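Local coordinates for protein putative oxidoreductase (Pseudomonas putida, PDB 3L6D) that probably binds NADP and catalyses an oxidation-reduction reaction on a substrate not yet known, at residues T96-T101 and H121-M126; S13-G18 and P67-V72; D198-P203 and Q259-P264; Q271-A276 and A287-S292; S139-T144 and G159-T164. All blocks are in the same frame, centred on the assembly; numbering follows the deposited sequence.

In the fold
Along the chain, contact 2 comes first: it pairs strand 12-15 with strand 68-71 and closes a long loop. Contact 1 follows, closing the short beta-alpha-beta unit from strand 96-99 through helix 105-117 to strand 121-128. Contact 5 then joins strands 140-145 and 163-166 at one edge of the same sheet, so that these three tie together the Rossmann-type domain, which probably binds the nucleotide; Tyr100 hydrogen-bonds His143 between contacts 1 and 5. Helix 169-199 leads away to the helical domain, where contact 3 brings two helix ends together and contact 4 folds the C-terminal segment onto helix 264-281. All five follow in series, none nested or crossed, and contacts 3, 4 and 5 touch the second subunit.

Contact 1: residues T96-T101 and H121-M126; sequences TIVDYT and HYVKGM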
# COMPACT_ATOMS: atom_id res chain seq x y z
N THR B 96 2.70 -37.02 2.67
CA THR B 96 2.02 -35.73 2.80
C THR B 96 1.93 -35.12 1.40
O THR B 96 2.93 -35.07 0.69
CB THR B 96 2.80 -34.83 3.73
OG1 THR B 96 2.80 -35.44 5.02
CG2 THR B 96 2.17 -33.34 3.79
N ILE B 97 0.72 -34.73 1.00
CA ILE B 97 0.50 -33.98 -0.24
C ILE B 97 0.40 -32.54 0.17
O ILE B 97 -0.48 -32.19 1.00
CB ILE B 97 -0.86 -34.38 -0.89
CG1 ILE B 97 -0.90 -35.88 -1.16
CG2 ILE B 97 -1.12 -33.61 -2.18
CD1 ILE B 97 0.35 -36.42 -1.87
N VAL B 98 1.23 -31.69 -0.43
CA VAL B 98 1.13 -30.22 -0.23
C VAL B 98 0.56 -29.59 -1.51
O VAL B 98 1.24 -29.56 -2.54
CB VAL B 98 2.52 -29.61 0.14
CG1 VAL B 98 2.37 -28.11 0.54
CG2 VAL B 98 3.14 -30.38 1.29
N ASP B 99 -0.69 -29.15 -1.44
CA ASP B 99 -1.49 -28.80 -2.60
C ASP B 99 -1.55 -27.30 -2.77
O ASP B 99 -2.26 -26.61 -2.02
CB ASP B 99 -2.92 -29.36 -2.39
CG ASP B 99 -3.82 -29.23 -3.61
OD1 ASP B 99 -3.39 -28.76 -4.69
OD2 ASP B 99 -4.99 -29.64 -3.47
N TYR B 100 -0.79 -26.80 -3.76
CA TYR B 100 -0.84 -25.37 -4.13
C TYR B 100 -1.80 -25.05 -5.30
O TYR B 100 -1.83 -23.90 -5.73
CB TYR B 100 0.57 -24.84 -4.45
CG TYR B 100 1.47 -24.80 -3.26
CD1 TYR B 100 1.44 -23.74 -2.37
CD2 TYR B 100 2.37 -25.83 -3.02
CE1 TYR B 100 2.28 -23.69 -1.26
CE2 TYR B 100 3.20 -25.80 -1.89
CZ TYR B 100 3.14 -24.74 -1.02
OH TYR B 100 3.95 -24.69 0.07
N THR B 101 -2.55 -26.03 -5.79
CA THR B 101 -3.42 -25.87 -6.99
C THR B 101 -4.63 -25.03 -6.57
O THR B 101 -5.25 -25.34 -5.57
CB THR B 101 -3.97 -27.21 -7.50
OG1 THR B 101 -2.91 -28.03 -7.99
CG2 THR B 101 -5.00 -27.01 -8.64
N HIS B 121 -1.62 -37.55 4.29
CA HIS B 121 -1.91 -36.34 5.03
C HIS B 121 -2.02 -35.26 4.00
O HIS B 121 -1.25 -35.27 3.02
CB HIS B 121 -0.77 -36.05 5.99
CG HIS B 121 -0.44 -37.23 6.84
ND1 HIS B 121 -1.23 -37.63 7.90
CD2 HIS B 121 0.57 -38.14 6.75
CE1 HIS B 121 -0.70 -38.72 8.45
NE2 HIS B 121 0.39 -39.05 7.77
N TYR B 122 -2.99 -34.37 4.18
CA TYR B 122 -3.24 -33.37 3.16
C TYR B 122 -2.95 -31.97 3.70
O TYR B 122 -3.48 -31.60 4.76
CB TYR B 122 -4.70 -33.47 2.71
CG TYR B 122 -5.04 -32.41 1.70
CD1 TYR B 122 -4.75 -32.60 0.34
CD2 TYR B 122 -5.65 -31.22 2.10
CE1 TYR B 122 -5.09 -31.62 -0.59
CE2 TYR B 122 -5.97 -30.24 1.18
CZ TYR B 122 -5.67 -30.44 -0.16
OH TYR B 122 -5.98 -29.44 -1.06
N VAL B 123 -2.04 -31.25 3.06
CA VAL B 123 -1.84 -29.83 3.40
C VAL B 123 -2.16 -28.95 2.21
O VAL B 123 -1.66 -29.21 1.08
CB VAL B 123 -0.35 -29.55 3.85
CG1 VAL B 123 -0.16 -28.07 4.17
CG2 VAL B 123 0.02 -30.40 5.06
N LYS B 124 -2.99 -27.94 2.41
CA LYS B 124 -3.28 -27.01 1.32
C LYS B 124 -2.34 -25.80 1.51
O LYS B 124 -2.18 -25.34 2.62
CB LYS B 124 -4.73 -26.52 1.38
CG LYS B 124 -5.06 -25.41 0.36
CD LYS B 124 -6.54 -24.88 0.58
CE LYS B 124 -6.91 -23.82 -0.50
NZ LYS B 124 -6.75 -24.46 -1.85
N GLY B 125 -1.71 -25.32 0.44
CA GLY B 125 -0.86 -24.14 0.57
C GLY B 125 -1.33 -23.02 -0.36
O GLY B 125 -1.94 -23.28 -1.42
N MSE B 126 -1.11 -21.79 0.08
CA MSE B 126 -1.27 -20.59 -0.76
C MSE B 126 0.05 -19.81 -0.66
O MSE B 126 0.50 -19.47 0.43
CB MSE B 126 -2.44 -19.72 -0.28
CG MSE B 126 -3.81 -20.12 -0.83
SE MSE B 126 -5.17 -20.26 0.60
CE MSE B 126 -4.01 -21.41 1.65
O HOH W 1 -4.39 -25.28 -2.88
O HOH W 2 -2.71 -22.11 -3.95
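The Tyr122 ring meets Asp99 at its edge, where OD2 lies near the ring plane, and carboxylate and ring planes stand 80° apart. Helix 105-117 packs on this ring, through Leu111, Gln112 and Val115. Tyr122 OH donates to Asp99 OD2 at 2.6 Å, meeting it from above the carboxylate plane. Both side chains leave the sheet on the same face with CG anti to the backbone N. The other oxygen, Asp99 OD1, takes Thr101 N at 3.1 Å in an Asx turn just past the strand. Across the Rossmann-type beta-alpha-beta crossover, strands 96-99 and 121-126 run parallel: Ile97 N bonds His121 O, Val123 N bonds Ile97 O at 2.7 Å, Asp99 N bonds Val123 O, and Gly125 N reaches Asp99 O from above the carbonyl plane. A CB on Gly125 would clash with Tyr100 CE1; the ring's CD1 lies 3.5 Å from Gly125 C, and Tyr100 OH goes on to His143. Water 1 accepts from Lys124 NZ at 2.7 Å and lies 2.7 Å from Asp99 O. With a phenol O-H on one oxygen and a backbone N-H on the other, the buried Asp99 carboxylate is probably kept ionised, and Lys124, nearby but not in contact, would favour that charge further.

Contact 2: residues S13-G18 and P67-V72; sequences SVIGLG and PATIFV
Four backbone hydrogen bonds join strands 13-15 and 68-71 in parallel. Ser13 N donates to Ala68 O at 3.0 Å, in the carbonyl plane; Ile70 N reaches Ser13 O at 2.7 Å from above the Ser13 carbonyl plane; Ile15 N meets Ile70 O nearly along the C=O axis, with an N-H...O angle of 171°; and Val72 N closes on Ile15 O at 3.0 Å.

Apolar contacts flank this backbone. On the face of Ser13, Ile15, Thr69 and Phe71, the methyl Thr69 CG2, anti to the backbone N, meets Ile15 CD1 at 3.7 Å, the two side chains crossing obliquely. Ile15 CD1 also lies 4.3 Å from Phe71 CE1. Thr69 OG1 sits 3.6 Å from Ser13 CB, while Ser13 OG turns to Ala62 O. A serine at Thr69 would lack the CG2 methyl and would probably loosen the packing against Ile15 CD1. On the other face Val14 CG2 approaches Ile70 CB, and helix 19-30 covers Ile70 through Met24 and Leu28.

Water 3 links the turn after strand 13-15 to Val72: it accepts from Gly18 N at 2.9 Å and gives a weak bond to Val72 O.

Gly16 and Gly18 fit the GxGxxG turn between the first strand and helix of a Rossmann fold, which in relatives lies under the dinucleotide. A CB on Gly16 would run into Val72 O and, at these backbone angles (phi 101°), jam against Ile15 O, which alone calls for glycine. Gly16 O is buried with no partner in the model, so the turn probably depends on glycine's backbone geometry rather than on that carbonyl, consistent with a dinucleotide site.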
# COMPACT_ATOMS: atom_id res chain seq x y z
N SER B 13 8.93 -34.48 -3.78
CA SER B 13 8.59 -34.72 -5.18
C SER B 13 7.69 -33.55 -5.56
O SER B 13 7.05 -32.95 -4.69
CB SER B 13 7.80 -36.03 -5.35
OG SER B 13 8.63 -37.16 -5.07
N VAL B 14 7.68 -33.21 -6.85
CA VAL B 14 6.84 -32.12 -7.36
C VAL B 14 6.11 -32.66 -8.58
O VAL B 14 6.73 -33.16 -9.53
CB VAL B 14 7.70 -30.87 -7.78
CG1 VAL B 14 6.77 -29.71 -8.24
CG2 VAL B 14 8.55 -30.40 -6.64
N ILE B 15 4.82 -32.50 -8.54
CA ILE B 15 3.99 -32.96 -9.58
C ILE B 15 3.24 -31.81 -10.19
O ILE B 15 2.52 -31.09 -9.56
CB ILE B 15 3.07 -34.00 -9.04
CG1 ILE B 15 3.84 -35.27 -8.81
CG2 ILE B 15 1.95 -34.23 -9.96
CD1 ILE B 15 3.03 -36.28 -8.31
N GLY B 16 3.45 -31.68 -11.46
CA GLY B 16 2.94 -30.60 -12.26
C GLY B 16 4.10 -29.67 -12.44
O GLY B 16 4.64 -29.16 -11.49
N LEU B 17 4.46 -29.42 -13.68
CA LEU B 17 5.58 -28.58 -13.97
C LEU B 17 5.17 -27.58 -14.99
O LEU B 17 5.68 -27.56 -16.09
CB LEU B 17 6.70 -29.41 -14.55
CG LEU B 17 6.94 -30.78 -13.95
CD1 LEU B 17 8.01 -31.53 -14.61
CD2 LEU B 17 7.18 -30.68 -12.46
N GLY B 18 4.29 -26.71 -14.56
CA GLY B 18 3.92 -25.48 -15.20
C GLY B 18 4.84 -24.46 -14.59
O GLY B 18 5.76 -24.82 -13.90
N PRO B 67 8.97 -38.24 1.13
CA PRO B 67 7.96 -38.26 2.20
C PRO B 67 6.82 -37.22 1.96
O PRO B 67 5.74 -37.36 2.50
CB PRO B 67 8.80 -37.92 3.46
CG PRO B 67 9.90 -37.07 2.92
CD PRO B 67 10.27 -37.71 1.60
N ALA B 68 7.09 -36.23 1.10
CA ALA B 68 6.09 -35.20 0.74
C ALA B 68 6.12 -34.97 -0.76
O ALA B 68 7.19 -34.97 -1.37
CB ALA B 68 6.37 -33.89 1.44
N THR B 69 4.95 -34.71 -1.33
CA THR B 69 4.86 -34.40 -2.72
C THR B 69 4.11 -33.06 -2.85
O THR B 69 3.04 -32.86 -2.24
CB THR B 69 4.08 -35.48 -3.51
OG1 THR B 69 4.81 -36.71 -3.48
CG2 THR B 69 3.93 -35.06 -4.95
N ILE B 70 4.67 -32.14 -3.62
CA ILE B 70 4.02 -30.87 -3.84
C ILE B 70 3.17 -31.00 -5.12
O ILE B 70 3.70 -31.42 -6.16
CB ILE B 70 5.08 -29.79 -3.97
CG1 ILE B 70 5.71 -29.53 -2.60
CG2 ILE B 70 4.51 -28.48 -4.52
CD1 ILE B 70 6.93 -28.70 -2.76
N PHE B 71 1.87 -30.67 -5.05
CA PHE B 71 0.98 -30.69 -6.23
C PHE B 71 0.74 -29.27 -6.74
O PHE B 71 0.38 -28.39 -5.97
CB PHE B 71 -0.42 -31.21 -5.90
CG PHE B 71 -0.56 -32.69 -5.86
CD1 PHE B 71 0.43 -33.50 -5.36
CD2 PHE B 71 -1.77 -33.26 -6.20
CE1 PHE B 71 0.27 -34.89 -5.30
CE2 PHE B 71 -1.96 -34.64 -6.14
CZ PHE B 71 -0.93 -35.46 -5.68
N VAL B 72 0.97 -29.04 -8.03
CA VAL B 72 0.72 -27.72 -8.59
C VAL B 72 0.14 -27.98 -9.97
O VAL B 72 0.87 -28.07 -10.95
CB VAL B 72 1.99 -26.82 -8.70
CG1 VAL B 72 1.56 -25.36 -8.71
CG2 VAL B 72 2.99 -27.05 -7.60
O HOH W 3 2.83 -25.73 -12.26

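Contact 3: residues D198-P203 and Q259-P264; sequences DRFGLP and QGVWTP
Arg199 O is gripped across the contact by one hydrogen bond, from Gln259 NE2 at 2.6 Å; the amide comes from above the carbonyl plane, with an N-H...O angle of 159°. Two Schellman motifs meet here: Gly201 and Gly260, both at positive phi, end helices 169-199 and 242-259 in the helical domain. Gln259 starts with CG anti to the backbone N and bends at chi2 (62°), which carries its chain across the Phe200 ring before NE2 reaches the carbonyl. Gln259 CG stands over the ring centre, a CH-pi contact 3.7 Å from the centroid, and the amide stacks on the ring with planes 19° apart. An alanine in place of Phe200 would remove this flat platform and would probably leave the Gln259 side chain less firmly positioned. Phe200 also packs on Ala174 of the second subunit, so the helix end contributes to the dimer interface. The Arg199 and Val261 side chains slide past each other in opposite directions, Val261 CG1 touching Arg199 CB at 3.4 Å. Trp262, next along the chain, makes a cation-pi contact with Arg275 of the second subunit. Farther out on Arg199, Gly260 O lies over one guanidinium face, offset toward its rim and 3.8 Å from NE.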
# COMPACT_ATOMS: atom_id res chain seq x y z
N ASP B 198 -1.82 11.02 -15.81
CA ASP B 198 -1.76 11.21 -17.26
C ASP B 198 -2.74 12.25 -17.77
O ASP B 198 -2.39 13.10 -18.62
CB ASP B 198 -1.97 9.88 -17.98
CG ASP B 198 -2.07 10.04 -19.47
OD1 ASP B 198 -1.01 10.06 -20.11
OD2 ASP B 198 -3.20 10.18 -19.98
N ARG B 199 -3.97 12.19 -17.27
CA ARG B 199 -5.00 13.13 -17.71
C ARG B 199 -4.69 14.56 -17.26
O ARG B 199 -5.25 15.53 -17.79
CB ARG B 199 -6.39 12.69 -17.22
CG ARG B 199 -7.04 11.54 -18.03
CD ARG B 199 -8.57 11.71 -18.01
NE ARG B 199 -9.28 10.96 -19.05
CZ ARG B 199 -9.85 9.77 -18.88
NH1 ARG B 199 -9.82 9.14 -17.70
NH2 ARG B 199 -10.48 9.18 -19.90
N PHE B 200 -3.79 14.69 -16.29
CA PHE B 200 -3.29 15.97 -15.83
C PHE B 200 -2.07 16.44 -16.64
O PHE B 200 -1.57 17.53 -16.42
CB PHE B 200 -2.91 15.88 -14.32
CG PHE B 200 -4.09 16.02 -13.40
CD1 PHE B 200 -4.70 14.89 -12.84
CD2 PHE B 200 -4.62 17.27 -13.11
CE1 PHE B 200 -5.82 15.01 -12.00
CE2 PHE B 200 -5.73 17.41 -12.25
CZ PHE B 200 -6.32 16.29 -11.70
N GLY B 201 -1.57 15.62 -17.54
CA GLY B 201 -0.37 15.93 -18.32
C GLY B 201 0.91 15.49 -17.60
O GLY B 201 2.01 15.93 -17.96
N LEU B 202 0.76 14.63 -16.59
CA LEU B 202 1.91 14.04 -15.90
C LEU B 202 2.20 12.67 -16.52
O LEU B 202 1.44 11.73 -16.33
CB LEU B 202 1.64 13.90 -14.39
CG LEU B 202 1.08 15.12 -13.63
CD1 LEU B 202 0.89 14.81 -12.19
CD2 LEU B 202 1.96 16.40 -13.81
N PRO B 203 3.33 12.54 -17.24
CA PRO B 203 3.51 11.29 -17.97
C PRO B 203 3.75 10.11 -17.03
O PRO B 203 4.57 10.19 -16.09
CB PRO B 203 4.72 11.56 -18.88
CG PRO B 203 5.44 12.71 -18.28
CD PRO B 203 4.52 13.41 -17.28
N GLN B 259 -11.14 17.35 -13.91
CA GLN B 259 -10.17 17.01 -14.96
C GLN B 259 -10.75 15.99 -15.93
O GLN B 259 -10.16 15.72 -17.00
CB GLN B 259 -8.82 16.57 -14.35
CG GLN B 259 -7.61 16.48 -15.31
CD GLN B 259 -7.19 17.81 -15.99
OE1 GLN B 259 -7.53 18.89 -15.53
NE2 GLN B 259 -6.44 17.71 -17.11
N GLY B 260 -11.90 15.40 -15.58
CA GLY B 260 -12.54 14.41 -16.46
C GLY B 260 -12.03 12.99 -16.31
O GLY B 260 -12.31 12.11 -17.15
N VAL B 261 -11.29 12.73 -15.24
CA VAL B 261 -10.74 11.39 -15.00
C VAL B 261 -11.79 10.44 -14.41
O VAL B 261 -12.63 10.84 -13.60
CB VAL B 261 -9.46 11.41 -14.11
CG1 VAL B 261 -8.52 12.49 -14.55
CG2 VAL B 261 -9.81 11.62 -12.68
N TRP B 262 -11.72 9.18 -14.83
CA TRP B 262 -12.55 8.09 -14.31
C TRP B 262 -11.78 7.45 -13.18
O TRP B 262 -10.71 6.87 -13.38
CB TRP B 262 -12.81 7.05 -15.39
CG TRP B 262 -13.68 5.88 -15.00
CD1 TRP B 262 -14.95 5.92 -14.48
CD2 TRP B 262 -13.36 4.48 -15.14
NE1 TRP B 262 -15.43 4.63 -14.29
CE2 TRP B 262 -14.47 3.74 -14.68
CE3 TRP B 262 -12.23 3.79 -15.62
CZ2 TRP B 262 -14.50 2.34 -14.68
CZ3 TRP B 262 -12.26 2.39 -15.60
CH2 TRP B 262 -13.38 1.69 -15.13
N THR B 263 -12.33 7.56 -11.97
CA THR B 263 -11.68 6.99 -10.80
C THR B 263 -12.71 6.25 -9.98
O THR B 263 -13.07 6.70 -8.90
CB THR B 263 -11.04 8.07 -9.92
OG1 THR B 263 -12.07 8.97 -9.48
CG2 THR B 263 -9.98 8.84 -10.68
N PRO B 264 -13.18 5.10 -10.48
CA PRO B 264 -14.19 4.38 -9.72
C PRO B 264 -13.71 3.89 -8.36
O PRO B 264 -14.52 3.81 -7.44
CB PRO B 264 -14.50 3.17 -10.61
CG PRO B 264 -13.25 3.00 -11.44
CD PRO B 264 -12.85 4.41 -11.74

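Contact 4: residues Q271-A276 and A287-S292; sequences QVVQRA and AATTKS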
# COMPACT_ATOMS: atom_id res chain seq x y z
N GLN B 271 -17.15 7.01 -0.96
CA GLN B 271 -18.44 6.43 -0.52
C GLN B 271 -18.32 5.81 0.87
O GLN B 271 -19.13 6.08 1.75
CB GLN B 271 -18.98 5.40 -1.55
CG GLN B 271 -20.30 4.74 -1.19
CD GLN B 271 -20.80 3.69 -2.21
OE1 GLN B 271 -20.08 3.30 -3.15
NE2 GLN B 271 -22.04 3.24 -2.03
N VAL B 272 -17.31 4.97 1.07
CA VAL B 272 -17.06 4.32 2.35
C VAL B 272 -16.88 5.32 3.51
O VAL B 272 -17.48 5.16 4.59
CB VAL B 272 -15.84 3.36 2.26
CG1 VAL B 272 -15.45 2.84 3.64
CG2 VAL B 272 -16.17 2.18 1.35
N VAL B 273 -16.04 6.33 3.30
CA VAL B 273 -15.72 7.25 4.39
C VAL B 273 -16.88 8.24 4.60
O VAL B 273 -17.23 8.58 5.73
CB VAL B 273 -14.40 8.00 4.15
CG1 VAL B 273 -14.11 8.86 5.31
CG2 VAL B 273 -13.20 7.00 3.99
N GLN B 274 -17.50 8.71 3.52
CA GLN B 274 -18.69 9.56 3.70
C GLN B 274 -19.71 8.77 4.53
O GLN B 274 -20.22 9.26 5.54
CB GLN B 274 -19.25 10.02 2.35
CG GLN B 274 -18.32 10.95 1.53
CD GLN B 274 -18.22 12.38 2.08
OE1 GLN B 274 -19.04 12.81 2.89
NE2 GLN B 274 -17.21 13.13 1.61
N ARG B 275 -19.96 7.52 4.15
CA ARG B 275 -20.91 6.69 4.89
C ARG B 275 -20.53 6.45 6.38
O ARG B 275 -21.40 6.54 7.26
CB ARG B 275 -21.17 5.37 4.19
CG ARG B 275 -22.47 4.72 4.64
CD ARG B 275 -22.54 3.31 4.17
NE ARG B 275 -21.59 2.49 4.88
CZ ARG B 275 -21.90 1.40 5.57
NH1 ARG B 275 -23.16 0.99 5.62
NH2 ARG B 275 -20.94 0.72 6.18
N ALA B 276 -19.26 6.15 6.65
CA ALA B 276 -18.77 6.07 8.03
C ALA B 276 -19.07 7.38 8.79
O ALA B 276 -19.50 7.36 9.96
CB ALA B 276 -17.26 5.76 8.07
N ALA B 287 -9.04 5.20 11.31
CA ALA B 287 -9.11 3.73 11.44
C ALA B 287 -10.51 3.24 11.86
O ALA B 287 -10.79 2.06 11.69
CB ALA B 287 -8.04 3.19 12.38
N ALA B 288 -11.37 4.12 12.38
CA ALA B 288 -12.74 3.71 12.75
C ALA B 288 -13.55 3.35 11.52
O ALA B 288 -14.64 2.75 11.63
CB ALA B 288 -13.47 4.80 13.55
N THR B 289 -13.05 3.74 10.36
CA THR B 289 -13.64 3.29 9.10
C THR B 289 -13.84 1.77 9.13
O THR B 289 -14.85 1.25 8.66
CB THR B 289 -12.77 3.68 7.88
OG1 THR B 289 -12.62 5.11 7.83
CG2 THR B 289 -13.42 3.22 6.56
N THR B 290 -12.85 1.06 9.69
CA THR B 290 -12.95 -0.37 9.92
C THR B 290 -14.28 -0.82 10.55
O THR B 290 -14.92 -1.79 10.06
CB THR B 290 -11.74 -0.86 10.76
OG1 THR B 290 -10.53 -0.49 10.06
CG2 THR B 290 -11.76 -2.36 10.89
N LYS B 291 -14.67 -0.16 11.64
CA LYS B 291 -15.90 -0.50 12.38
C LYS B 291 -17.19 -0.32 11.57
O LYS B 291 -18.18 -0.99 11.85
CB LYS B 291 -16.00 0.29 13.69
CG LYS B 291 -15.03 -0.16 14.79
CD LYS B 291 -14.61 1.00 15.72
CE LYS B 291 -15.72 1.55 16.57
NZ LYS B 291 -15.35 2.83 17.26
N SER B 292 -17.16 0.55 10.56
CA SER B 292 -18.34 0.84 9.74
C SER B 292 -18.76 -0.36 8.90
O SER B 292 -19.91 -0.44 8.42
CB SER B 292 -18.13 2.10 8.87
OG SER B 292 -17.33 1.87 7.71
O HOH W 4 -18.67 2.87 5.39
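In the helical C-terminal domain, a short segment of helical backbone angles at 287-292 folds back on helix 264-281, which it follows in the chain. The apolar part of the contact runs along the helix. Val272 CG1 meets Thr289 CG2 at 3.6 Å, the two side chains crossing at about a right angle and each methyl standing anti to its own backbone N. One turn farther, Ala276 CB points toward the segment and touches Ser292 CB at 3.8 Å; the small groups let the two backbones come close, with Ala276 CA and Ser292 CA 5.5 Å apart.

The polar part centres on Ser292. Its OG takes the crowded position between the backbone N and the carbonyl carbon (chi1 78°) and from there donates to Thr289 O at 2.7 Å, on a lone pair in the carbonyl plane. Thr289 O accepts from Ser292 N as well. Water 4 donates to Ser292 OG at 2.9 Å and to Val272 O at 2.7 Å, and accepts from Arg275 NE at the guanidinium edge. Arg275, bent at chi3 (70°), also brings NH2 to 2.7 Å from Ser292 O.

Val272 packs on Pro264 of the second subunit, and Thr290 on Phe191 of the same subunit. A helix with a returning C-terminal segment, packed against a partner subunit, is consistent with the all-helical dimerisation domain of reductive aminase-like enzymes.

Contact 5: residues S139-T144 and G159-T164; sequences SHSIHT and GLAGHT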
# COMPACT_ATOMS: atom_id res chain seq x y z
N SER B 139 9.15 -13.52 1.18
CA SER B 139 7.83 -14.03 0.69
C SER B 139 7.03 -14.74 1.79
O SER B 139 7.62 -15.36 2.70
CB SER B 139 8.03 -14.96 -0.51
OG SER B 139 8.40 -14.20 -1.67
N HIS B 140 5.71 -14.69 1.69
CA HIS B 140 4.88 -15.33 2.69
C HIS B 140 4.02 -16.43 2.04
O HIS B 140 3.71 -16.36 0.85
CB HIS B 140 3.95 -14.32 3.41
CG HIS B 140 4.62 -13.52 4.48
ND1 HIS B 140 4.30 -13.64 5.82
CD2 HIS B 140 5.54 -12.52 4.40
CE1 HIS B 140 5.03 -12.79 6.53
NE2 HIS B 140 5.79 -12.10 5.69
N SER B 141 3.69 -17.48 2.82
CA SER B 141 2.71 -18.48 2.39
C SER B 141 1.75 -18.73 3.53
O SER B 141 2.06 -18.43 4.66
CB SER B 141 3.39 -19.80 1.98
OG SER B 141 4.22 -20.23 3.05
N ILE B 142 0.59 -19.30 3.23
CA ILE B 142 -0.38 -19.69 4.25
C ILE B 142 -0.64 -21.17 4.01
O ILE B 142 -0.73 -21.57 2.87
CB ILE B 142 -1.72 -18.92 4.00
CG1 ILE B 142 -1.53 -17.42 4.22
CG2 ILE B 142 -2.82 -19.46 4.92
CD1 ILE B 142 -2.61 -16.57 3.48
N HIS B 143 -0.72 -21.99 5.07
CA HIS B 143 -1.01 -23.42 4.93
C HIS B 143 -2.15 -23.80 5.84
O HIS B 143 -2.38 -23.13 6.87
CB HIS B 143 0.25 -24.23 5.28
CG HIS B 143 1.33 -24.12 4.25
ND1 HIS B 143 2.37 -23.20 4.35
CD2 HIS B 143 1.52 -24.78 3.08
CE1 HIS B 143 3.14 -23.30 3.28
NE2 HIS B 143 2.64 -24.25 2.49
N THR B 144 -2.92 -24.82 5.44
CA THR B 144 -4.04 -25.27 6.24
C THR B 144 -4.17 -26.79 6.00
O THR B 144 -3.36 -27.35 5.25
CB THR B 144 -5.36 -24.48 5.92
OG1 THR B 144 -6.36 -24.83 6.89
CG2 THR B 144 -5.89 -24.74 4.54
N GLY B 159 11.41 -23.35 2.38
CA GLY B 159 12.27 -23.15 1.23
C GLY B 159 11.60 -22.36 0.12
O GLY B 159 12.27 -21.68 -0.66
N LEU B 160 10.27 -22.47 0.04
CA LEU B 160 9.47 -21.77 -0.97
C LEU B 160 9.05 -20.33 -0.58
O LEU B 160 8.81 -19.51 -1.44
CB LEU B 160 8.21 -22.59 -1.28
CG LEU B 160 8.45 -24.05 -1.74
CD1 LEU B 160 7.06 -24.72 -1.88
CD2 LEU B 160 9.22 -24.05 -3.07
N ALA B 161 8.90 -20.05 0.69
CA ALA B 161 8.59 -18.68 1.09
C ALA B 161 9.05 -18.60 2.51
O ALA B 161 8.64 -19.40 3.35
CB ALA B 161 7.03 -18.41 0.97
N GLY B 162 9.97 -17.67 2.77
CA GLY B 162 10.60 -17.54 4.06
C GLY B 162 9.69 -17.45 5.28
O GLY B 162 10.08 -17.86 6.36
N HIS B 163 8.50 -16.91 5.12
CA HIS B 163 7.62 -16.75 6.28
C HIS B 163 6.40 -17.59 5.98
O HIS B 163 5.91 -17.57 4.86
CB HIS B 163 7.18 -15.29 6.46
CG HIS B 163 8.31 -14.34 6.74
ND1 HIS B 163 8.73 -14.02 8.02
CD2 HIS B 163 9.10 -13.64 5.90
CE1 HIS B 163 9.72 -13.15 7.95
NE2 HIS B 163 9.97 -12.90 6.68
N THR B 164 5.96 -18.39 6.93
CA THR B 164 4.76 -19.17 6.70
C THR B 164 3.86 -19.15 7.92
O THR B 164 4.31 -18.81 9.01
CB THR B 164 5.06 -20.59 6.18
OG1 THR B 164 3.83 -21.11 5.61
CG2 THR B 164 5.59 -21.51 7.31
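Thr164 OG1 joins two side chains of strand 140-144. It pairs with Ser141 OG at 2.7 Å and with His143 ND1 at 2.8 Å, the latter at the imidazole edge and in its plane; in each bond either partner could be the donor. Torsions bring the three together: Thr164 OG1 is anti to its backbone N (chi1 -163°), and Ser141 OG occupies the crowded place between backbone N and carbonyl carbon. At the other end, His140 and His163 form an offset stack, ring centroids 4.5 Å apart and planes at 9°. His163 CB lies over the centre of the His140 ring and makes a CH-pi contact, reaching CE1 at 3.3 Å. Ala161 CB fits against the backbone of segment 139-144, 3.6 Å from Ser139 O.

Backbone bonds set this register. His163 N donates to Ser139 O nearly along the C=O axis, and Ser141 N to His163 O at 3.0 Å, so the strands run parallel at the edge of the mixed Rossmann-type sheet; on its other side strand 140-145 is antiparallel to 121-128.

In the second shell, Tyr100 OH holds His143 NE2, so both ring nitrogens of His143 are engaged and its rotation is probably fixed. Phe150 also meets this ring. Farther out, His140 packs on Glu213 and Ser139 on Phe217, both of the second subunit.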